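Local coordinates for vascular protein tyrosine phosphatase 1 (Rattus norvegicus, PDB 3I36) that probably removes phosphate from phosphotyrosine residues of proteins, here through the catalytic domain of a receptor-type tyrosine phosphatase, at residues D218-Y230 / F254-N266. Sequence-based numbering, arbitrary orientation.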
loop_
_atom_site.group_PDB
_atom_site.type_symbol
_atom_site.label_atom_id
_atom_site.label_comp_id
_atom_site.label_asym_id
_atom_site.label_seq_id
_atom_site.Cartn_x
_atom_site.Cartn_y
_atom_site.Cartn_z
ATOM N N ASP A 218 5.609 -11.213 -12.474
ATOM C CA ASP A 218 5.487 -12.440 -11.699
ATOM C C ASP A 218 5.996 -12.294 -10.267
ATOM O O ASP A 218 5.384 -12.814 -9.339
ATOM C CB ASP A 218 6.154 -13.632 -12.408
ATOM C CG ASP A 218 7.548 -13.319 -12.899
ATOM O OD1 ASP A 218 8.090 -12.251 -12.547
ATOM O OD2 ASP A 218 8.108 -14.152 -13.645
ATOM N N LEU A 219 7.097 -11.578 -10.084
ATOM C CA LEU A 219 7.686 -11.482 -8.758
ATOM C C LEU A 219 6.774 -10.706 -7.823
ATOM O O LEU A 219 6.533 -11.127 -6.688
ATOM C CB LEU A 219 9.067 -10.841 -8.807
ATOM C CG LEU A 219 10.101 -11.790 -9.421
ATOM C CD1 LEU A 219 11.400 -11.064 -9.718
ATOM C CD2 LEU A 219 10.329 -12.959 -8.476
ATOM N N LEU A 220 6.262 -9.571 -8.289
ATOM C CA LEU A 220 5.376 -8.802 -7.445
ATOM C C LEU A 220 4.102 -9.591 -7.176
ATOM O O LEU A 220 3.547 -9.539 -6.076
ATOM C CB LEU A 220 5.053 -7.458 -8.078
ATOM C CG LEU A 220 4.278 -6.483 -7.195
ATOM C CD1 LEU A 220 5.079 -6.135 -5.945
ATOM C CD2 LEU A 220 3.975 -5.240 -7.984
ATOM N N ILE A 221 3.632 -10.318 -8.183
ATOM C CA ILE A 221 2.428 -11.123 -8.013
ATOM C C ILE A 221 2.674 -12.265 -7.025
ATOM O O ILE A 221 1.847 -12.524 -6.156
ATOM C CB ILE A 221 1.910 -11.658 -9.354
ATOM C CG1 ILE A 221 1.312 -10.515 -10.178
ATOM C CG2 ILE A 221 0.888 -12.768 -9.127
ATOM C CD1 ILE A 221 1.188 -10.819 -11.669
ATOM N N ASN A 222 3.815 -12.941 -7.149
ATOM C CA ASN A 222 4.183 -13.979 -6.198
ATOM C C ASN A 222 4.339 -13.419 -4.789
ATOM O O ASN A 222 3.976 -14.062 -3.808
ATOM C CB ASN A 222 5.469 -14.673 -6.643
ATOM C CG ASN A 222 5.291 -15.451 -7.929
ATOM O OD1 ASN A 222 4.178 -15.844 -8.285
ATOM N ND2 ASN A 222 6.394 -15.684 -8.635
ATOM N N PHE A 223 4.889 -12.214 -4.703
ATOM C CA PHE A 223 5.050 -11.525 -3.432
ATOM C C PHE A 223 3.667 -11.252 -2.849
ATOM O O PHE A 223 3.427 -11.504 -1.666
ATOM C CB PHE A 223 5.810 -10.231 -3.684
ATOM C CG PHE A 223 5.915 -9.328 -2.509
ATOM C CD1 PHE A 223 6.895 -9.524 -1.555
ATOM C CD2 PHE A 223 5.081 -8.228 -2.392
ATOM C CE1 PHE A 223 7.026 -8.648 -0.497
ATOM C CE2 PHE A 223 5.206 -7.356 -1.325
ATOM C CZ PHE A 223 6.187 -7.570 -0.377
ATOM N N ARG A 224 2.753 -10.745 -3.673
ATOM C CA ARG A 224 1.371 -10.581 -3.224
ATOM C C ARG A 224 0.797 -11.894 -2.708
ATOM O O ARG A 224 0.135 -11.930 -1.662
ATOM C CB ARG A 224 0.438 -10.020 -4.312
ATOM C CG ARG A 224 -0.836 -9.483 -3.643
ATOM C CD ARG A 224 -2.212 -9.937 -4.170
ATOM N NE ARG A 224 -2.376 -11.362 -4.351
ATOM C CZ ARG A 224 -3.532 -12.033 -4.293
ATOM N NH1 ARG A 224 -4.685 -11.458 -3.983
ATOM N NH2 ARG A 224 -3.522 -13.331 -4.534
ATOM N N TYR A 225 1.003 -12.977 -3.450
ATOM C CA TYR A 225 0.524 -14.273 -2.986
ATOM C C TYR A 225 1.098 -14.624 -1.617
ATOM O O TYR A 225 0.396 -15.174 -0.778
ATOM C CB TYR A 225 0.794 -15.385 -4.005
ATOM C CG TYR A 225 -0.203 -15.391 -5.143
ATOM C CD1 TYR A 225 -1.533 -15.735 -4.926
ATOM C CD2 TYR A 225 0.180 -15.036 -6.428
ATOM C CE1 TYR A 225 -2.447 -15.731 -5.959
ATOM C CE2 TYR A 225 -0.729 -15.040 -7.470
ATOM C CZ TYR A 225 -2.035 -15.382 -7.229
ATOM O OH TYR A 225 -2.934 -15.373 -8.262
ATOM N N LEU A 226 2.364 -14.296 -1.384
ATOM C CA LEU A 226 2.964 -14.571 -0.076
ATOM C C LEU A 226 2.240 -13.799 1.021
ATOM O O LEU A 226 1.904 -14.346 2.076
ATOM C CB LEU A 226 4.448 -14.210 -0.077
ATOM C CG LEU A 226 5.359 -15.113 -0.909
ATOM C CD1 LEU A 226 6.813 -14.717 -0.725
ATOM C CD2 LEU A 226 5.143 -16.587 -0.544
ATOM N N VAL A 227 1.994 -12.520 0.760
ATOM C CA VAL A 227 1.277 -11.691 1.712
ATOM C C VAL A 227 -0.074 -12.315 1.994
ATOM O O VAL A 227 -0.489 -12.455 3.146
ATOM C CB VAL A 227 1.080 -10.264 1.170
ATOM C CG1 VAL A 227 0.238 -9.422 2.128
ATOM C CG2 VAL A 227 2.422 -9.612 0.916
ATOM N N ARG A 228 -0.769 -12.685 0.931
ATOM C CA ARG A 228 -2.102 -13.254 1.061
ATOM C C ARG A 228 -2.084 -14.583 1.812
ATOM O O ARG A 228 -2.978 -14.881 2.613
ATOM C CB ARG A 228 -2.731 -13.404 -0.326
ATOM C CG ARG A 228 -3.373 -12.097 -0.805
ATOM C CD ARG A 228 -4.401 -11.705 0.219
ATOM N NE ARG A 228 -4.925 -10.356 0.055
ATOM C CZ ARG A 228 -5.640 -9.742 0.988
ATOM N NH1 ARG A 228 -5.888 -10.370 2.128
ATOM N NH2 ARG A 228 -6.096 -8.509 0.795
ATOM N N ASP A 229 -1.059 -15.382 1.552
ATOM C CA ASP A 229 -0.928 -16.650 2.242
ATOM C C ASP A 229 -0.892 -16.410 3.745
ATOM O O ASP A 229 -1.577 -17.080 4.527
ATOM C CB ASP A 229 0.337 -17.363 1.793
ATOM C CG ASP A 229 0.415 -18.774 2.331
ATOM O OD1 ASP A 229 -0.382 -19.622 1.880
ATOM O OD2 ASP A 229 1.262 -19.021 3.209
ATOM N N TYR A 230 -0.087 -15.437 4.147
ATOM C CA TYR A 230 0.002 -15.072 5.548
ATOM C C TYR A 230 -1.313 -14.496 6.069
ATOM O O TYR A 230 -1.755 -14.849 7.156
ATOM C CB TYR A 230 1.130 -14.068 5.757
ATOM C CG TYR A 230 1.238 -13.532 7.160
ATOM C CD1 TYR A 230 1.808 -14.291 8.174
ATOM C CD2 TYR A 230 0.816 -12.241 7.461
ATOM C CE1 TYR A 230 1.925 -13.788 9.461
ATOM C CE2 TYR A 230 0.932 -11.729 8.738
ATOM C CZ TYR A 230 1.484 -12.502 9.731
ATOM O OH TYR A 230 1.592 -11.980 11.003
ATOM N N PHE A 254 0.351 -2.126 -5.745
ATOM C CA PHE A 254 0.248 -3.380 -5.033
ATOM C C PHE A 254 -1.200 -3.637 -4.604
ATOM O O PHE A 254 -1.740 -4.735 -4.775
ATOM C CB PHE A 254 1.139 -3.356 -3.811
ATOM C CG PHE A 254 0.987 -4.571 -2.958
ATOM C CD1 PHE A 254 1.721 -5.709 -3.233
ATOM C CD2 PHE A 254 0.084 -4.591 -1.923
ATOM C CE1 PHE A 254 1.581 -6.839 -2.475
ATOM C CE2 PHE A 254 -0.071 -5.731 -1.153
ATOM C CZ PHE A 254 0.694 -6.857 -1.436
ATOM N N ILE A 255 -1.835 -2.622 -4.037
ATOM C CA ILE A 255 -3.198 -2.809 -3.567
ATOM C C ILE A 255 -4.108 -3.150 -4.737
ATOM O O ILE A 255 -4.946 -4.064 -4.661
ATOM C CB ILE A 255 -3.717 -1.573 -2.848
ATOM C CG1 ILE A 255 -2.993 -1.417 -1.505
ATOM C CG2 ILE A 255 -5.244 -1.684 -2.652
ATOM C CD1 ILE A 255 -3.382 -0.160 -0.778
ATOM N N ALA A 256 -3.923 -2.438 -5.841
ATOM C CA ALA A 256 -4.755 -2.690 -7.016
ATOM C C ALA A 256 -4.534 -4.105 -7.521
ATOM O O ALA A 256 -5.480 -4.794 -7.881
ATOM C CB ALA A 256 -4.453 -1.677 -8.121
ATOM N N ILE A 257 -3.283 -4.553 -7.543
ATOM C CA ILE A 257 -3.006 -5.895 -8.038
ATOM C C ILE A 257 -3.727 -6.910 -7.159
ATOM O O ILE A 257 -4.312 -7.886 -7.632
ATOM C CB ILE A 257 -1.511 -6.194 -7.943
ATOM C CG1 ILE A 257 -0.750 -5.435 -9.026
ATOM C CG2 ILE A 257 -1.256 -7.692 -8.049
ATOM C CD1 ILE A 257 0.761 -5.489 -8.823
ATOM N N ASP A 258 -3.690 -6.676 -5.862
ATOM C CA ASP A 258 -4.320 -7.619 -4.940
ATOM C C ASP A 258 -5.808 -7.690 -5.234
ATOM O O ASP A 258 -6.412 -8.772 -5.299
ATOM C CB ASP A 258 -4.086 -7.191 -3.495
ATOM C CG ASP A 258 -4.750 -8.130 -2.503
ATOM O OD1 ASP A 258 -4.368 -9.316 -2.448
ATOM O OD2 ASP A 258 -5.653 -7.675 -1.777
ATOM N N ARG A 259 -6.401 -6.522 -5.416
ATOM C CA ARG A 259 -7.818 -6.440 -5.685
ATOM C C ARG A 259 -8.180 -7.064 -7.023
ATOM O O ARG A 259 -9.182 -7.767 -7.129
ATOM C CB ARG A 259 -8.265 -4.990 -5.617
ATOM C CG ARG A 259 -8.163 -4.442 -4.201
ATOM C CD ARG A 259 -8.536 -2.982 -4.149
ATOM N NE ARG A 259 -9.897 -2.753 -4.617
ATOM C CZ ARG A 259 -10.550 -1.603 -4.476
ATOM N NH1 ARG A 259 -9.967 -0.587 -3.851
ATOM N NH2 ARG A 259 -11.781 -1.471 -4.954
ATOM N N LEU A 260 -7.360 -6.806 -8.037
ATOM C CA LEU A 260 -7.588 -7.363 -9.360
ATOM C C LEU A 260 -7.540 -8.871 -9.327
ATOM O O LEU A 260 -8.319 -9.537 -9.999
ATOM C CB LEU A 260 -6.525 -6.857 -10.324
ATOM C CG LEU A 260 -6.819 -5.430 -10.756
ATOM C CD1 LEU A 260 -5.561 -4.820 -11.329
ATOM C CD2 LEU A 260 -7.969 -5.450 -11.769
ATOM N N ILE A 261 -6.606 -9.422 -8.562
ATOM C CA ILE A 261 -6.497 -10.877 -8.516
ATOM C C ILE A 261 -7.760 -11.477 -7.927
ATOM O O ILE A 261 -8.302 -12.450 -8.457
ATOM C CB ILE A 261 -5.259 -11.334 -7.731
ATOM C CG1 ILE A 261 -3.983 -10.941 -8.503
ATOM C CG2 ILE A 261 -5.326 -12.832 -7.455
ATOM C CD1 ILE A 261 -2.690 -11.106 -7.684
ATOM N N TYR A 262 -8.259 -10.890 -6.845
ATOM C CA TYR A 262 -9.509 -11.400 -6.288
ATOM C C TYR A 262 -10.632 -11.324 -7.308
ATOM O O TYR A 262 -11.411 -12.258 -7.459
ATOM C CB TYR A 262 -9.920 -10.606 -5.075
ATOM C CG TYR A 262 -9.241 -11.032 -3.805
ATOM C CD1 TYR A 262 -9.429 -12.308 -3.290
ATOM C CD2 TYR A 262 -8.442 -10.146 -3.098
ATOM C CE1 TYR A 262 -8.822 -12.695 -2.114
ATOM C CE2 TYR A 262 -7.836 -10.515 -1.914
ATOM C CZ TYR A 262 -8.027 -11.793 -1.424
ATOM O OH TYR A 262 -7.433 -12.155 -0.240
ATOM N N GLN A 263 -10.713 -10.189 -7.988
ATOM C CA GLN A 263 -11.720 -9.924 -9.008
ATOM C C GLN A 263 -11.670 -11.015 -10.074
ATOM O O GLN A 263 -12.677 -11.593 -10.464
ATOM C CB GLN A 263 -11.376 -8.586 -9.663
ATOM C CG GLN A 263 -12.493 -7.578 -9.777
ATOM C CD GLN A 263 -11.962 -6.187 -10.111
ATOM O OE1 GLN A 263 -11.083 -6.029 -10.962
ATOM N NE2 GLN A 263 -12.496 -5.178 -9.442
ATOM N N ILE A 264 -10.458 -11.253 -10.575
ATOM C CA ILE A 264 -10.238 -12.268 -11.595
ATOM C C ILE A 264 -10.669 -13.628 -11.064
ATOM O O ILE A 264 -11.403 -14.364 -11.716
ATOM C CB ILE A 264 -8.742 -12.343 -11.981
ATOM C CG1 ILE A 264 -8.361 -11.171 -12.885
ATOM C CG2 ILE A 264 -8.424 -13.676 -12.671
ATOM C CD1 ILE A 264 -6.850 -10.997 -13.017
ATOM N N GLU A 265 -10.201 -13.958 -9.871
ATOM C CA GLU A 265 -10.466 -15.266 -9.278
ATOM C C GLU A 265 -11.951 -15.457 -8.993
ATOM O O GLU A 265 -12.503 -16.514 -9.253
ATOM C CB GLU A 265 -9.657 -15.419 -7.986
ATOM C CG GLU A 265 -8.200 -15.642 -8.271
ATOM C CD GLU A 265 -7.339 -15.706 -7.025
ATOM O OE1 GLU A 265 -7.835 -15.387 -5.924
ATOM O OE2 GLU A 265 -6.160 -16.080 -7.168
ATOM N N ASN A 266 -12.593 -14.415 -8.478
ATOM C CA ASN A 266 -13.960 -14.532 -8.017
ATOM C C ASN A 266 -15.026 -14.196 -9.039
ATOM O O ASN A 266 -16.157 -14.659 -8.923
ATOM C CB ASN A 266 -14.162 -13.681 -6.782
ATOM C CG ASN A 266 -13.381 -14.207 -5.598
ATOM O OD1 ASN A 266 -13.350 -15.414 -5.353
ATOM N ND2 ASN A 266 -12.733 -13.309 -4.867
HETATM O O HOH W 1 -6.155 -14.503 -4.212
HETATM O O HOH W 2 -4.808 -15.385 -9.924
#
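The guanidinium of Arg224 lies between Ile261 CD1 on one face and Arg228 CG, from its own helix, on the opposite face. The Arg228 guanidinium has Tyr262 CE2 over one face and the Asp258 carboxylate at its edge. Arg224 NH1 sits over a face of the Tyr262 ring, toward its rim. Arg224 CZ is 5.4 Å from the centroid of that ring, at most a weak cation-pi attraction. The Phe254 ring meets Leu220 CD1 at its edge and fits as a knob among Leu220, Phe223, Arg224 and Val227. The Phe254 and Phe223 rings meet obliquely.

Arg228 NH2 donates to Asp258 OD2 at 2.7 Å, on the syn side and somewhat out of the carboxylate plane. This bond is fairly straight (163°). Arg228 NE and Arg224 NH1 both donate to Asp258 OD1, whose position is less certain. Arg224 CG lies anti to the backbone N (chi1 -163°), which carries the chain across to the other helix. Water 1 links Arg224 NH2 to Glu265 OE1, and water 2 joins Tyr225 OH to Glu265 OE2. Leu220 CD2 packs tightly on Ile257 CD1, at 3.3 Å.

The helices, 218-230 and 254-266, cross at -76°. The first also packs on strand 196-205 of the central sheet, the second on helix 290-305. Helix 249-267 follows the phosphate-binding loop of the tyrosine phosphatase fold, and the side chain of Phe254 is about 6 Å from that of Arg250, a probable substrate-binding residue. Two arginines sharing one buried aspartate would probably keep Asp258 ionised, and the salt-bridge network ties the two helices together beside an apolar core.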